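Local coordinates for protein bottromycin amidohydrolase (Streptomyces purpureus, PDB 6I5S) that acts as the thiazoline-specific, zinc-bearing amidohydrolase and gatekeeper of bottromycin biosynthesis, probably cleaving an amide bond, at residues D92-V97 with T227-G232; R342-T347 with Y386-W391. All coordinates share one frame; numbering follows the deposited sequence.

Contact 1: D92-V97 with T227-G232; sequences DAHAHV and TEHLYG. With ZN (zinc ion), chain B.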
ATOM      1  N   ASP A  92      -2.565  -1.683   1.198  1.00 22.49           N
ATOM      2  CA  ASP A  92      -1.520  -0.960   0.467  1.00 26.94           C
ATOM      3  C   ASP A  92      -0.185  -1.654   0.744  1.00 28.84           C
ATOM      4  O   ASP A  92       0.365  -1.561   1.853  1.00 25.31           O
ATOM      5  CB  ASP A  92      -1.468   0.521   0.834  1.00 26.13           C
ATOM      6  CG  ASP A  92      -0.490   1.300  -0.042  1.00 30.08           C
ATOM      7  OD1 ASP A  92      -0.673   2.500  -0.180  1.00 25.17           O
ATOM      8  OD2 ASP A  92       0.490   0.703  -0.585  1.00 26.29           O
ATOM      9  N   ALA A  93       0.323  -2.340  -0.257  1.00 25.34           N
ATOM     10  CA  ALA A  93       1.500  -3.199  -0.067  1.00 25.73           C
ATOM     11  C   ALA A  93       2.833  -2.445  -0.012  1.00 25.14           C
ATOM     12  O   ALA A  93       3.892  -3.077   0.191  1.00 25.34           O
ATOM     13  CB  ALA A  93       1.542  -4.247  -1.148  1.00 28.23           C
ATOM     14  N   HIS A  94       2.827  -1.130  -0.132  1.00 23.40           N
ATOM     15  CA  HIS A  94       4.064  -0.372   0.005  1.00 26.42           C
ATOM     16  C   HIS A  94       3.707   1.043   0.433  1.00 31.65           C
ATOM     17  O   HIS A  94       3.652   1.935  -0.409  1.00 26.86           O
ATOM     18  CB  HIS A  94       4.829  -0.337  -1.305  1.00 29.07           C
ATOM     19  CG  HIS A  94       6.265   0.134  -1.187  1.00 27.79           C
ATOM     20  ND1 HIS A  94       7.338  -0.620  -1.618  1.00 34.33           N
ATOM     21  CD2 HIS A  94       6.796   1.277  -0.681  1.00 39.46           C
ATOM     22  CE1 HIS A  94       8.460   0.031  -1.356  1.00 28.86           C
ATOM     23  NE2 HIS A  94       8.164   1.195  -0.818  1.00 34.81           N
ATOM     24  N   ALA A  95       3.474   1.278   1.720  1.00 28.66           N
ATOM     25  CA  ALA A  95       3.089   2.595   2.207  1.00 30.67           C
ATOM     26  C   ALA A  95       4.184   3.127   3.124  1.00 38.67           C
ATOM     27  O   ALA A  95       4.954   2.359   3.705  1.00 34.30           O
ATOM     28  CB  ALA A  95       1.741   2.560   2.944  1.00 31.95           C
ATOM     29  N   HIS A  96       4.322   4.450   3.144  1.00 28.94           N
ATOM     30  CA  HIS A  96       5.223   5.152   4.051  1.00 30.68           C
ATOM     31  C   HIS A  96       4.320   6.057   4.893  1.00 27.30           C
ATOM     32  O   HIS A  96       4.175   7.247   4.628  1.00 31.01           O
ATOM     33  CB  HIS A  96       6.295   5.919   3.306  1.00 37.31           C
ATOM     34  CG  HIS A  96       7.287   5.018   2.629  1.00 75.58           C
ATOM     35  ND1 HIS A  96       8.234   4.294   3.325  1.00 82.99           N
ATOM     36  CD2 HIS A  96       7.436   4.676   1.329  1.00 86.74           C
ATOM     37  CE1 HIS A  96       8.939   3.566   2.479  1.00 80.57           C
ATOM     38  NE2 HIS A  96       8.474   3.781   1.263  1.00 74.08           N
ATOM     39  N   VAL A  97       3.702   5.460   5.896  1.00 29.32           N
ATOM     40  CA  VAL A  97       2.824   6.163   6.827  1.00 26.60           C
ATOM     41  C   VAL A  97       3.701   6.922   7.802  1.00 30.61           C
ATOM     42  O   VAL A  97       4.527   6.322   8.500  1.00 31.02           O
ATOM     43  CB  VAL A  97       1.920   5.171   7.533  1.00 27.96           C
ATOM     44  CG1 VAL A  97       1.227   5.844   8.707  1.00 32.08           C
ATOM     45  CG2 VAL A  97       0.945   4.613   6.503  1.00 27.39           C
ATOM     46  N   THR A 227       9.615  -8.557  -3.935  1.00 27.76           N
ATOM     47  CA  THR A 227      10.516  -7.554  -4.516  1.00 26.99           C
ATOM     48  C   THR A 227       9.678  -6.382  -5.016  1.00 30.12           C
ATOM     49  O   THR A 227       8.520  -6.551  -5.457  1.00 27.96           O
ATOM     50  CB  THR A 227      11.379  -8.086  -5.660  1.00 27.12           C
ATOM     51  OG1 THR A 227      10.566  -8.624  -6.719  1.00 28.92           O
ATOM     52  CG2 THR A 227      12.322  -9.242  -5.137  1.00 29.03           C
ATOM     53  N   GLU A 228      10.244  -5.181  -4.850  1.00 24.76           N
ATOM     54  CA  GLU A 228       9.514  -3.938  -5.043  1.00 26.07           C
ATOM     55  C   GLU A 228      10.013  -3.183  -6.280  1.00 25.64           C
ATOM     56  O   GLU A 228      11.207  -3.193  -6.616  1.00 28.18           O
ATOM     57  CB  GLU A 228       9.644  -3.015  -3.818  1.00 36.34           C
ATOM     58  CG  GLU A 228       9.473  -3.749  -2.446  1.00 42.79           C
ATOM     59  CD  GLU A 228       8.107  -4.334  -2.329  1.00 37.42           C
ATOM     60  OE1 GLU A 228       7.149  -3.539  -2.466  1.00 37.72           O
ATOM     61  OE2 GLU A 228       7.975  -5.561  -2.133  1.00 34.26           O
ATOM     62  N   HIS A 229       9.082  -2.468  -6.881  1.00 26.34           N
ATOM     63  CA  HIS A 229       9.324  -1.452  -7.916  1.00 26.12           C
ATOM     64  C   HIS A 229       9.786  -2.035  -9.239  1.00 25.34           C
ATOM     65  O   HIS A 229      10.162  -1.260 -10.137  1.00 25.54           O
ATOM     66  CB  HIS A 229      10.374  -0.416  -7.466  1.00 26.03           C
ATOM     67  CG  HIS A 229      10.206   0.112  -6.085  1.00 29.87           C
ATOM     68  ND1 HIS A 229       9.070   0.762  -5.653  1.00 29.92           N
ATOM     69  CD2 HIS A 229      11.075   0.132  -5.030  1.00 33.29           C
ATOM     70  CE1 HIS A 229       9.229   1.124  -4.388  1.00 32.28           C
ATOM     71  NE2 HIS A 229      10.436   0.765  -3.996  1.00 28.21           N
ATOM     72  N   LEU A 230       9.721  -3.355  -9.426  1.00 28.45           N
ATOM     73  CA  LEU A 230      10.315  -4.052 -10.573  1.00 29.45           C
ATOM     74  C   LEU A 230      11.841  -3.927 -10.620  1.00 29.71           C
ATOM     75  O   LEU A 230      12.459  -4.331 -11.616  1.00 29.77           O
ATOM     76  CB  LEU A 230       9.678  -3.568 -11.904  1.00 24.22           C
ATOM     77  CG  LEU A 230       8.172  -3.794 -12.031  1.00 26.72           C
ATOM     78  CD1 LEU A 230       7.675  -3.238 -13.371  1.00 31.15           C
ATOM     79  CD2 LEU A 230       7.858  -5.270 -11.926  1.00 30.06           C
ATOM     80  N   TYR A 231      12.501  -3.437  -9.557  1.00 28.21           N
ATOM     81  CA  TYR A 231      13.945  -3.384  -9.617  1.00 30.55           C
ATOM     82  C   TYR A 231      14.462  -4.807  -9.727  1.00 32.55           C
ATOM     83  O   TYR A 231      13.845  -5.751  -9.216  1.00 32.55           O
ATOM     84  CB  TYR A 231      14.545  -2.688  -8.417  1.00 29.41           C
ATOM     85  CG  TYR A 231      14.181  -1.224  -8.278  1.00 32.92           C
ATOM     86  CD1 TYR A 231      13.756  -0.466  -9.355  1.00 34.36           C
ATOM     87  CD2 TYR A 231      14.241  -0.597  -7.049  1.00 30.91           C
ATOM     88  CE1 TYR A 231      13.424   0.860  -9.172  1.00 30.74           C
ATOM     89  CE2 TYR A 231      13.928   0.704  -6.883  1.00 32.54           C
ATOM     90  CZ  TYR A 231      13.537   1.439  -7.943  1.00 40.99           C
ATOM     91  OH  TYR A 231      13.183   2.773  -7.746  1.00 40.89           O
ATOM     92  N   GLY A 232      15.547  -4.956 -10.461  1.00 31.03           N
ATOM     93  CA  GLY A 232      15.994  -6.295 -10.834  1.00 32.19           C
ATOM     94  C   GLY A 232      15.591  -6.656 -12.245  1.00 30.28           C
ATOM     95  O   GLY A 232      16.411  -7.071 -13.052  1.00 32.06           O
TER
HETATM   96 ZN    ZN B 501      11.873   1.614  -2.582  0.61 35.03          ZN
HETATM   97  O   HOH W   1      12.999   3.320  -1.939  1.00 60.36           O
HETATM   98  O   HOH W   2      10.460   3.306  -2.204  1.00 39.82           O

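Contact 2: R342-T347 with Y386-W391; sequences RLLVGT and YDVMGW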
ATOM      1  N   ARG A 342       2.818 -13.071  -8.562  1.00 28.39           N
ATOM      2  CA  ARG A 342       1.713 -12.713  -7.680  1.00 31.16           C
ATOM      3  C   ARG A 342       1.836 -11.220  -7.444  1.00 26.59           C
ATOM      4  O   ARG A 342       2.599 -10.750  -6.597  1.00 29.06           O
ATOM      5  CB  ARG A 342       1.739 -13.567  -6.382  1.00 29.76           C
ATOM      6  CG  ARG A 342       1.573 -15.069  -6.670  1.00 31.51           C
ATOM      7  CD  ARG A 342       1.714 -15.944  -5.423  1.00 36.82           C
ATOM      8  NE  ARG A 342       0.474 -15.825  -4.661  1.00 38.90           N
ATOM      9  CZ  ARG A 342       0.227 -16.484  -3.532  1.00 41.60           C
ATOM     10  NH1 ARG A 342       1.124 -17.335  -3.043  1.00 34.97           N
ATOM     11  NH2 ARG A 342      -0.911 -16.294  -2.896  1.00 36.44           N
ATOM     12  N   LEU A 343       1.028 -10.465  -8.154  1.00 27.99           N
ATOM     13  CA  LEU A 343       1.137  -9.017  -8.061  1.00 24.47           C
ATOM     14  C   LEU A 343       0.495  -8.481  -6.779  1.00 26.05           C
ATOM     15  O   LEU A 343      -0.412  -9.083  -6.212  1.00 28.34           O
ATOM     16  CB  LEU A 343       0.481  -8.351  -9.247  1.00 25.77           C
ATOM     17  CG  LEU A 343       1.225  -8.485 -10.563  1.00 28.05           C
ATOM     18  CD1 LEU A 343       0.329  -7.846 -11.683  1.00 35.57           C
ATOM     19  CD2 LEU A 343       2.531  -7.826 -10.542  1.00 34.16           C
ATOM     20  N   LEU A 344       1.001  -7.334  -6.345  1.00 24.84           N
ATOM     21  CA  LEU A 344       0.513  -6.603  -5.169  1.00 26.36           C
ATOM     22  C   LEU A 344       0.276  -5.160  -5.579  1.00 26.53           C
ATOM     23  O   LEU A 344       0.873  -4.640  -6.538  1.00 26.50           O
ATOM     24  CB  LEU A 344       1.553  -6.655  -3.999  1.00 27.38           C
ATOM     25  CG  LEU A 344       1.962  -8.051  -3.551  1.00 28.53           C
ATOM     26  CD1 LEU A 344       3.201  -7.962  -2.628  1.00 26.39           C
ATOM     27  CD2 LEU A 344       0.778  -8.674  -2.780  1.00 28.55           C
ATOM     28  N   VAL A 345      -0.588  -4.493  -4.828  1.00 24.54           N
ATOM     29  CA  VAL A 345      -0.952  -3.107  -5.084  1.00 22.95           C
ATOM     30  C   VAL A 345      -0.305  -2.254  -4.013  1.00 26.89           C
ATOM     31  O   VAL A 345      -0.790  -2.227  -2.868  1.00 27.32           O
ATOM     32  CB  VAL A 345      -2.467  -2.910  -5.089  1.00 23.73           C
ATOM     33  CG1 VAL A 345      -2.760  -1.520  -5.430  1.00 26.12           C
ATOM     34  CG2 VAL A 345      -3.169  -3.870  -6.018  1.00 24.95           C
ATOM     35  N   GLY A 346       0.796  -1.584  -4.351  1.00 23.61           N
ATOM     36  CA  GLY A 346       1.457  -0.701  -3.417  1.00 24.93           C
ATOM     37  C   GLY A 346       1.735   0.624  -4.098  1.00 25.01           C
ATOM     38  O   GLY A 346       1.783   0.708  -5.324  1.00 25.91           O
ATOM     39  N   THR A 347       1.946   1.667  -3.282  1.00 23.44           N
ATOM     40  CA  THR A 347       1.930   3.027  -3.803  1.00 25.78           C
ATOM     41  C   THR A 347       3.194   3.841  -3.589  1.00 26.13           C
ATOM     42  O   THR A 347       3.396   4.818  -4.323  1.00 24.85           O
ATOM     43  CB  THR A 347       0.784   3.828  -3.177  1.00 26.28           C
ATOM     44  OG1 THR A 347       0.962   3.948  -1.758  1.00 26.08           O
ATOM     45  CG2 THR A 347      -0.539   3.165  -3.497  1.00 26.27           C
ATOM     46  N   TYR A 386      -2.623 -10.422   1.852  1.00 28.38           N
ATOM     47  CA  TYR A 386      -2.660 -11.099   3.151  1.00 26.42           C
ATOM     48  C   TYR A 386      -1.680 -12.266   3.148  1.00 26.48           C
ATOM     49  O   TYR A 386      -1.004 -12.531   4.134  1.00 25.84           O
ATOM     50  CB  TYR A 386      -4.070 -11.576   3.462  1.00 25.31           C
ATOM     51  CG  TYR A 386      -5.030 -10.394   3.656  1.00 27.28           C
ATOM     52  CD1 TYR A 386      -4.757  -9.414   4.602  1.00 49.21           C
ATOM     53  CD2 TYR A 386      -6.183 -10.251   2.888  1.00 33.06           C
ATOM     54  CE1 TYR A 386      -5.595  -8.324   4.788  1.00 60.00           C
ATOM     55  CE2 TYR A 386      -7.049  -9.136   3.058  1.00 31.23           C
ATOM     56  CZ  TYR A 386      -6.727  -8.182   4.011  1.00 41.33           C
ATOM     57  OH  TYR A 386      -7.532  -7.078   4.256  1.00 33.37           O
ATOM     58  N   ASP A 387      -1.545 -12.947   2.012  1.00 28.36           N
ATOM     59  CA  ASP A 387      -0.567 -14.052   1.935  1.00 31.06           C
ATOM     60  C   ASP A 387       0.880 -13.569   2.058  1.00 28.40           C
ATOM     61  O   ASP A 387       1.684 -14.192   2.788  1.00 30.97           O
ATOM     62  CB  ASP A 387      -0.736 -14.850   0.627  1.00 44.54           C
ATOM     63  CG  ASP A 387      -1.880 -15.834   0.694  1.00 81.67           C
ATOM     64  OD1 ASP A 387      -2.497 -15.979   1.772  1.00102.83           O
ATOM     65  OD2 ASP A 387      -2.155 -16.476  -0.331  1.00 79.53           O
ATOM     66  N   VAL A 388       1.224 -12.478   1.389  1.00 27.73           N
ATOM     67  CA  VAL A 388       2.616 -12.004   1.448  1.00 28.72           C
ATOM     68  C   VAL A 388       2.971 -11.531   2.855  1.00 27.57           C
ATOM     69  O   VAL A 388       4.147 -11.585   3.269  1.00 29.19           O
ATOM     70  CB  VAL A 388       2.873 -10.889   0.402  1.00 27.93           C
ATOM     71  CG1 VAL A 388       2.359  -9.511   0.849  1.00 25.24           C
ATOM     72  CG2 VAL A 388       4.374 -10.848   0.089  1.00 31.05           C
ATOM     73  N   MET A 389       1.984 -11.050   3.604  1.00 26.89           N
ATOM     74  CA  MET A 389       2.190 -10.645   5.002  1.00 25.64           C
ATOM     75  C   MET A 389       2.162 -11.793   5.983  1.00 32.10           C
ATOM     76  O   MET A 389       2.433 -11.590   7.191  1.00 32.47           O
ATOM     77  CB  MET A 389       1.119  -9.636   5.391  1.00 26.90           C
ATOM     78  CG  MET A 389       1.264  -8.284   4.699  1.00 27.33           C
ATOM     79  SD  MET A 389       0.132  -6.988   5.300  1.00 30.92           S
ATOM     80  CE  MET A 389      -1.470  -7.695   4.890  1.00 28.00           C
ATOM     81  N   GLY A 390       1.830 -12.996   5.533  1.00 27.88           N
ATOM     82  CA  GLY A 390       1.836 -14.114   6.438  1.00 34.58           C
ATOM     83  C   GLY A 390       0.605 -14.172   7.303  1.00 35.28           C
ATOM     84  O   GLY A 390       0.612 -14.868   8.329  1.00 35.05           O
ATOM     85  N   TRP A 391      -0.438 -13.443   6.933  1.00 34.57           N
ATOM     86  CA  TRP A 391      -1.708 -13.430   7.664  1.00 33.37           C
ATOM     87  C   TRP A 391      -2.593 -14.484   7.026  1.00 58.04           C
ATOM     88  O   TRP A 391      -3.201 -14.243   5.981  1.00 78.95           O
ATOM     89  CB  TRP A 391      -2.396 -12.069   7.589  1.00 32.93           C
ATOM     90  CG  TRP A 391      -1.620 -10.930   8.187  1.00 31.70           C
ATOM     91  CD1 TRP A 391      -0.413 -11.004   8.803  1.00 33.84           C
ATOM     92  CD2 TRP A 391      -2.028  -9.555   8.259  1.00 34.67           C
ATOM     93  NE1 TRP A 391      -0.046  -9.751   9.252  1.00 34.34           N
ATOM     94  CE2 TRP A 391      -1.010  -8.850   8.927  1.00 35.95           C
ATOM     95  CE3 TRP A 391      -3.149  -8.873   7.850  1.00 35.03           C
ATOM     96  CZ2 TRP A 391      -1.088  -7.478   9.179  1.00 34.92           C
ATOM     97  CZ3 TRP A 391      -3.234  -7.488   8.078  1.00 39.54           C
ATOM     98  CH2 TRP A 391      -2.205  -6.810   8.695  1.00 38.08           C
TER
HETATM   99  O   HOH W   3       0.479 -18.487  -0.380  1.00 60.94           O

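Contact 1: D92-V97 with T227-G232
H94 meets E228 through ND1 and H229 through CE1, and keeps NE2 for a zinc ion. Its CG lies anti to the backbone N (chi1 -166°), which carries the ring away from its own chain toward the strand 226-228. From CB outward, CB and CG pass E228 OE1 only loosely; ND1 then gives its N-H to E228 OE1 at 3.0 Å, nearly straight at 165°. The oxygen lies close to the imidazole plane but is itself approached from its anti side, somewhat out of the carboxylate plane. Next round the ring, CE1 touches H229 CE1 at 3.3 Å, the two imidazoles meeting obliquely with centroids 4.7 Å apart. NE2, at the tip, binds a zinc ion together with H96 NE2 and D348. This is the HxH signature of the amidohydrolase superfamily, at the end of strand 84-95. H229 NE2 holds the other zinc ion at 2.2 Å, along with H210 and two waters, and the carboxylated lysine at position 183 joins the two metals. In the second shell, R115 and S226 hold OE2 of E228, whose OE1 orients H94, while T272 bonds H229 ND1 and H229 CB sits over the centre of the Y231 ring. Behind H94, its backbone N bonds to D92 OD2 at 3.0 Å, an Asx turn at the corner of the chain.

Contact 2: R342-T347 with Y386-W391
R342 and D387 form a salt bridge at the partly exposed margin, while L344 and V388 pack beside it in the interior. An edge strand of the parallel sheet, running on toward the zinc ligand D348, is joined here to the C-terminal end of helix 383-388. The R342 chain runs extended to CD and then bends (chi3 77°), bringing the guanidinium against the last turn of the helix. There NH2 donates to D387 OD2 at 2.9 Å. The acceptor sits at the guanidinium edge, close to its plane, and receives on its anti lone pair, the angle at the hydrogen a bent 137°. With the two planes 83° apart, the carboxylate meets the arginine through one oxygen rather than two. NH2 also forms a salt bridge with D384, one turn earlier on the helix. NE is hydrogen-bonded too, to a residue just outside the segments. NH1 donates to water 3 at 3.0 Å, and that water returns a weak bond to D387 OD2. Were R342 shortened to an alanine, D384 and D387 would probably lose the positive partner they share. Deeper in, L344 CD1 rests on V388 CG1 at 3.9 Å, with F268 of the adjoining strand touching both side chains. The helix closes in a Schellman motif: W391 N bonds to Y386 O and G390 N to D387 O, each at 3.0 Å, with G390 at positive phi. V388 O accepts from R225. One guanidinium serving two helix carboxylates is likely to leave the bridge short of positive charge, with water filling in at the edge.

Overall arrangement
Contact 1 comes first along the chain and is complete before contact 2 begins; their centres lie about 10 Å apart, both near the middle of the molecule. Strands 226-228 and 342-343 are the outer members of one parallel three-stranded sheet, with 268-270 between them, and each contact uses one of them. The segments 92-97 and 342-347 also meet directly: A93 N probably bonds to V345 O at 2.8 Å, and D92 OD1 to T347 OG1 at 2.7 Å. Contact 1 holds three of the zinc ligands, H94, H96 and H229, whereas contact 2 ties the strand leading to the ligand D348 to helix 383-388, its L344 side chain about 13 Å from a zinc ion.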